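Local coordinates for protein TRAP-type C4-dicarboxylate:H+ symport system substrate-binding component DctP (Shewanella oneidensis, PDB 4MX6) that binds succinate and probably delivers C4-dicarboxylates in the periplasm to a TRAP-type proton symporter, at residues T165-Q169 with L300-S304; H155-F161 with S239-D245. All coordinates share one frame; numbering follows the deposited sequence.

Interaction 1. Residues T165-Q169 with L300-S304; sequences TPLKQ and LVTLS
Val301 packs against Pro166 and Lys168, and this is the tight part of the contact. Its two methyls divide the work. CG2 of Val301 lies 3.8 Å from CB of Pro166. CG1 takes the aliphatic stem of Lys168, with CD of Lys168 3.7 Å from Val301 CG1. The lysine chain bends at chi2 (-73°), which folds CD and CE back over that methyl and brings the ammonium to the backbone of 300-304. There NZ of Lys168 gives a hydrogen bond of 2.7 Å to O of Thr302. The donor sits almost straight out from the carbonyl, at a C=O...N angle of 168°. The CD2 methyl of Leu303 lies 3.6 Å from the backbone O of Lys168, an apolar group against a carbonyl oxygen. The outer side is looser. Thr302 turns its side chain away from 165-169 and is exposed. Lys168 is itself partly exposed, but its ammonium is held there by the bond to Thr302 O and by a salt bridge to Glu307 of helix 305-326. Ser304 is the N-cap of that helix. Strand 299-301 is an edge strand of the mixed sheet, and Val301 bonds through its backbone to Ile236 and Glu238. Strand 235-237 lies beside both segments: Pro166 touches His235, and Leu167 N bonds to the hydroxyl of Thr237.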
loop_
_atom_site.group_PDB
_atom_site.type_symbol
_atom_site.label_atom_id
_atom_site.label_comp_id
_atom_site.label_asym_id
_atom_site.label_seq_id
_atom_site.Cartn_x
_atom_site.Cartn_y
_atom_site.Cartn_z
ATOM N N THR A 165 10.841 -4.543 20.596
ATOM C CA THR A 165 11.257 -5.879 20.995
ATOM C C THR A 165 11.269 -6.747 19.730
ATOM O O THR A 165 10.547 -6.457 18.778
ATOM C CB THR A 165 10.280 -6.447 22.040
ATOM O OG1 THR A 165 10.860 -7.589 22.688
ATOM C CG2 THR A 165 8.954 -6.824 21.400
ATOM N N PRO A 166 12.115 -7.796 19.695
ATOM C CA PRO A 166 12.068 -8.718 18.555
ATOM C C PRO A 166 10.730 -9.426 18.467
ATOM O O PRO A 166 10.132 -9.755 19.494
ATOM C CB PRO A 166 13.170 -9.735 18.865
ATOM C CG PRO A 166 14.064 -9.067 19.825
ATOM C CD PRO A 166 13.216 -8.113 20.620
ATOM N N LEU A 167 10.280 -9.693 17.252
ATOM C CA LEU A 167 9.018 -10.402 17.044
ATOM C C LEU A 167 9.274 -11.764 16.377
ATOM O O LEU A 167 8.726 -12.111 15.319
ATOM C CB LEU A 167 8.026 -9.522 16.273
ATOM C CG LEU A 167 7.639 -8.256 17.067
ATOM C CD1 LEU A 167 6.977 -7.236 16.163
ATOM C CD2 LEU A 167 6.742 -8.591 18.244
ATOM N N LYS A 168 10.107 -12.541 17.060
ATOM C CA LYS A 168 10.557 -13.833 16.573
ATOM C C LYS A 168 9.430 -14.841 16.452
ATOM O O LYS A 168 9.412 -15.661 15.536
ATOM C CB LYS A 168 11.603 -14.395 17.534
ATOM C CG LYS A 168 12.969 -13.772 17.379
ATOM C CD LYS A 168 13.604 -14.288 16.101
ATOM C CE LYS A 168 15.110 -14.296 16.172
ATOM N NZ LYS A 168 15.661 -15.150 15.083
ATOM N N GLN A 169 8.497 -14.779 17.391
ATOM C CA GLN A 169 7.370 -15.700 17.417
ATOM C C GLN A 169 6.108 -14.929 17.709
ATOM O O GLN A 169 6.159 -13.845 18.300
ATOM C CB GLN A 169 7.568 -16.768 18.487
ATOM C CG GLN A 169 8.786 -17.636 18.263
ATOM C CD GLN A 169 9.066 -18.556 19.425
ATOM O OE1 GLN A 169 9.631 -18.140 20.433
ATOM N NE2 GLN A 169 8.676 -19.818 19.292
ATOM N N LEU A 300 17.989 -5.361 13.258
ATOM C CA LEU A 300 17.320 -6.287 12.364
ATOM C C LEU A 300 17.154 -7.661 13.018
ATOM O O LEU A 300 18.108 -8.228 13.554
ATOM C CB LEU A 300 18.133 -6.444 11.087
ATOM C CG LEU A 300 17.569 -7.515 10.162
ATOM C CD1 LEU A 300 16.280 -7.004 9.552
ATOM C CD2 LEU A 300 18.589 -7.909 9.096
ATOM N N VAL A 301 15.945 -8.201 12.935
ATOM C CA VAL A 301 15.602 -9.506 13.484
ATOM C C VAL A 301 15.184 -10.370 12.297
ATOM O O VAL A 301 14.310 -9.992 11.521
ATOM C CB VAL A 301 14.426 -9.391 14.494
ATOM C CG1 VAL A 301 14.015 -10.744 15.008
ATOM C CG2 VAL A 301 14.802 -8.470 15.660
ATOM N N THR A 302 15.849 -11.504 12.138
ATOM C CA THR A 302 15.589 -12.430 11.050
ATOM C C THR A 302 14.802 -13.614 11.607
ATOM O O THR A 302 14.976 -13.965 12.760
ATOM C CB THR A 302 16.941 -12.897 10.440
ATOM O OG1 THR A 302 17.573 -11.782 9.791
ATOM C CG2 THR A 302 16.760 -14.024 9.454
ATOM N N LEU A 303 13.928 -14.212 10.802
ATOM C CA LEU A 303 13.153 -15.385 11.220
ATOM C C LEU A 303 13.750 -16.655 10.643
ATOM O O LEU A 303 14.039 -16.720 9.450
ATOM C CB LEU A 303 11.709 -15.292 10.734
ATOM C CG LEU A 303 10.893 -14.094 11.212
ATOM C CD1 LEU A 303 9.453 -14.195 10.711
ATOM C CD2 LEU A 303 10.926 -13.978 12.719
ATOM N N SER A 304 13.913 -17.672 11.481
ATOM C CA SER A 304 14.256 -18.996 10.989
ATOM C C SER A 304 13.056 -19.585 10.253
ATOM O O SER A 304 11.935 -19.103 10.376
ATOM C CB SER A 304 14.641 -19.928 12.140
ATOM O OG SER A 304 13.492 -20.348 12.850
#

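Interaction 2. Residues H155-F161 with S239-D245; sequences HNGMKQF and SNHGVLD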
loop_
_atom_site.group_PDB
_atom_site.type_symbol
_atom_site.label_atom_id
_atom_site.label_comp_id
_atom_site.label_asym_id
_atom_site.label_seq_id
_atom_site.Cartn_x
_atom_site.Cartn_y
_atom_site.Cartn_z
ATOM N N HIS A 155 3.341 -1.015 -7.215
ATOM C CA HIS A 155 3.968 -1.709 -6.096
ATOM C C HIS A 155 4.584 -0.792 -5.054
ATOM O O HIS A 155 5.086 0.293 -5.368
ATOM C CB HIS A 155 5.073 -2.635 -6.606
ATOM C CG HIS A 155 4.562 -3.702 -7.513
ATOM N ND1 HIS A 155 5.192 -4.142 -8.656
ATOM C CD2 HIS A 155 3.430 -4.430 -7.409
ATOM C CE1 HIS A 155 4.454 -5.094 -9.212
ATOM N NE2 HIS A 155 3.378 -5.276 -8.473
ATOM N N ASN A 156 4.607 -1.278 -3.811
ATOM C CA ASN A 156 5.546 -0.776 -2.820
ATOM C C ASN A 156 6.461 -1.924 -2.391
ATOM O O ASN A 156 7.617 -1.973 -2.816
ATOM C CB ASN A 156 4.860 -0.070 -1.656
ATOM C CG ASN A 156 5.858 0.659 -0.779
ATOM O OD1 ASN A 156 6.970 0.159 -0.541
ATOM N ND2 ASN A 156 5.502 1.847 -0.329
ATOM N N GLY A 157 5.945 -2.877 -1.620
ATOM C CA GLY A 157 6.774 -3.982 -1.183
ATOM C C GLY A 157 6.087 -4.845 -0.156
ATOM O O GLY A 157 4.945 -4.610 0.195
ATOM N N MET A 158 6.819 -5.823 0.359
ATOM C CA MET A 158 6.319 -6.631 1.454
ATOM C C MET A 158 6.481 -5.864 2.763
ATOM O O MET A 158 7.404 -5.079 2.925
ATOM C CB MET A 158 7.061 -7.961 1.526
ATOM C CG MET A 158 7.059 -8.763 0.230
ATOM S SD MET A 158 5.453 -9.161 -0.463
ATOM C CE MET A 158 4.866 -10.369 0.724
ATOM N N LYS A 159 5.574 -6.089 3.700
ATOM C CA LYS A 159 5.626 -5.461 5.013
ATOM C C LYS A 159 6.509 -6.217 5.994
ATOM O O LYS A 159 6.544 -7.444 5.993
ATOM C CB LYS A 159 4.202 -5.353 5.590
ATOM C CG LYS A 159 3.260 -4.488 4.752
ATOM C CD LYS A 159 1.868 -4.352 5.349
ATOM C CE LYS A 159 1.154 -5.693 5.385
ATOM N NZ LYS A 159 -0.264 -5.561 5.789
ATOM N N GLN A 160 7.187 -5.437 6.838
ATOM C CA GLN A 160 7.966 -5.905 7.971
ATOM C C GLN A 160 7.327 -5.368 9.242
ATOM O O GLN A 160 6.761 -4.274 9.241
ATOM C CB GLN A 160 9.402 -5.366 7.890
ATOM C CG GLN A 160 10.034 -5.372 6.512
ATOM C CD GLN A 160 9.965 -6.710 5.800
ATOM O OE1 GLN A 160 9.887 -7.757 6.419
ATOM N NE2 GLN A 160 10.015 -6.674 4.478
ATOM N N PHE A 161 7.431 -6.108 10.345
ATOM C CA PHE A 161 7.016 -5.580 11.640
ATOM C C PHE A 161 8.114 -4.698 12.248
ATOM O O PHE A 161 9.302 -5.011 12.138
ATOM C CB PHE A 161 6.785 -6.705 12.656
ATOM C CG PHE A 161 5.668 -7.657 12.326
ATOM C CD1 PHE A 161 4.353 -7.223 12.177
ATOM C CD2 PHE A 161 5.927 -9.011 12.241
ATOM C CE1 PHE A 161 3.332 -8.135 11.919
ATOM C CE2 PHE A 161 4.916 -9.914 11.996
ATOM C CZ PHE A 161 3.622 -9.476 11.829
ATOM N N SER A 239 9.748 -9.990 8.441
ATOM C CA SER A 239 8.691 -10.973 8.420
ATOM C C SER A 239 8.079 -11.173 7.030
ATOM O O SER A 239 7.521 -12.228 6.759
ATOM C CB SER A 239 7.620 -10.512 9.398
ATOM O OG SER A 239 7.346 -9.137 9.204
ATOM N N ASN A 240 8.139 -10.156 6.166
ATOM C CA ASN A 240 7.518 -10.240 4.836
ATOM C C ASN A 240 6.104 -10.809 4.921
ATOM O O ASN A 240 5.713 -11.647 4.105
ATOM C CB ASN A 240 8.381 -11.077 3.887
ATOM C CG ASN A 240 9.720 -10.434 3.607
ATOM O OD1 ASN A 240 9.791 -9.283 3.191
ATOM N ND2 ASN A 240 10.792 -11.188 3.804
ATOM N N HIS A 241 5.317 -10.336 5.884
ATOM C CA HIS A 241 4.095 -11.038 6.271
ATOM C C HIS A 241 2.831 -10.587 5.523
ATOM O O HIS A 241 1.765 -11.160 5.725
ATOM C CB HIS A 241 3.867 -10.899 7.771
ATOM C CG HIS A 241 3.691 -9.484 8.187
ATOM N ND1 HIS A 241 4.755 -8.668 8.505
ATOM C CD2 HIS A 241 2.581 -8.713 8.259
ATOM C CE1 HIS A 241 4.299 -7.457 8.763
ATOM N NE2 HIS A 241 2.983 -7.456 8.614
ATOM N N GLY A 242 2.945 -9.573 4.669
ATOM C CA GLY A 242 1.829 -9.132 3.841
ATOM C C GLY A 242 2.357 -8.185 2.793
ATOM O O GLY A 242 3.523 -7.784 2.856
ATOM N N VAL A 243 1.525 -7.820 1.824
ATOM C CA VAL A 243 1.929 -6.863 0.796
ATOM C C VAL A 243 1.312 -5.504 1.045
ATOM O O VAL A 243 0.161 -5.401 1.457
ATOM C CB VAL A 243 1.583 -7.363 -0.642
ATOM C CG1 VAL A 243 0.087 -7.539 -0.880
ATOM C CG2 VAL A 243 2.156 -6.423 -1.697
ATOM N N LEU A 244 2.113 -4.462 0.811
ATOM C CA LEU A 244 1.623 -3.086 0.696
ATOM C C LEU A 244 1.790 -2.683 -0.758
ATOM O O LEU A 244 2.899 -2.442 -1.221
ATOM C CB LEU A 244 2.400 -2.118 1.594
ATOM C CG LEU A 244 2.160 -0.601 1.271
ATOM C CD1 LEU A 244 0.734 -0.187 1.520
ATOM C CD2 LEU A 244 3.094 0.311 2.056
ATOM N N ASP A 245 0.675 -2.659 -1.480
ATOM C CA ASP A 245 0.613 -2.199 -2.863
ATOM C C ASP A 245 -0.537 -1.209 -2.990
ATOM O O ASP A 245 -1.335 -1.041 -2.067
ATOM C CB ASP A 245 0.397 -3.376 -3.840
ATOM C CG ASP A 245 1.663 -3.866 -4.514
ATOM O OD1 ASP A 245 2.767 -3.666 -3.980
ATOM O OD2 ASP A 245 1.513 -4.444 -5.614
HETATM O O HOH W 1 -1.359 -4.358 3.538
#
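This is a buried antiparallel backbone pairing of strands 148-158 and 243-251, about 8 Å from the centre of the chain. Strand 148-158 leads into strand 160-163, and the turn 239-242 leads into strand 243-251. Gly157 and Leu244 form a hydrogen-bonded pair, with Leu244 N 2.9 Å from Gly157 O. The NH groups of Asn156 and Gly157 both turn to the carbonyl of Leu244, the first only weakly bonded, which makes a classic beta bulge. Asn156 N also bonds to OD1 of Asp245, which it meets from above the carboxylate plane. Beyond the strands the pairing continues from Lys159 N to Gly242 O (2.8 Å) and from His241 N to Lys159 O.

Gln160 and Asn240 lie side by side with their amide planes nearly perpendicular (87°). NE2 of Gln160 donates to OD1 of Asn240 at 2.9 Å, and OE1 of Gln160 accepts from Asn240 N at 3.0 Å. Gln160 bends at chi2 (-52°), which turns its amide back to reach both. A leucine in place of Gln160 would probably leave Asn240 N and OD1 without these partners and free the Asn240 amide to turn.

The His241 ring lies over one face of Phe161 in an offset stack, centroids 3.8 Å apart and planes at 9°. OG of Ser239 shares a hydrogen bond with ND1 of His241 (2.7 Å) and accepts one from Phe161 N. NE2 of His241 bonds to Glu218, so both ring nitrogens are held and the rotation of the ring is fixed.

Lys159 crosses Leu244 and makes a salt bridge to the same Glu218. A water joins its NZ to Val243 O. The buried ammonium is thus met by a carboxylate, which would probably offset its charge and favour the protonated lysine.

Interactions 1 and 2 have centres about 16 Å apart and touch directly. CD1 of Leu167 lies 3.6 Å from CB of Phe161, and CD1 of Leu303 lies 4.0 Å from CA of Ser239. Both reach the same mixed sheet, and their segments alternate along the chain. Trp311 of helix 305-326 ties them further: its ring meets that of Phe161, and its NE1 makes weak bonds to the carbonyls of Leu167 and Lys168. Interaction 2 borders the succinate pocket. The side chain of Leu244 is about 4 Å from the bound succinate, and that of Asn156 bonds to Tyr246. Interaction 1 lies farther out, with the side chain of Leu167 about 12 Å from that of Asn219.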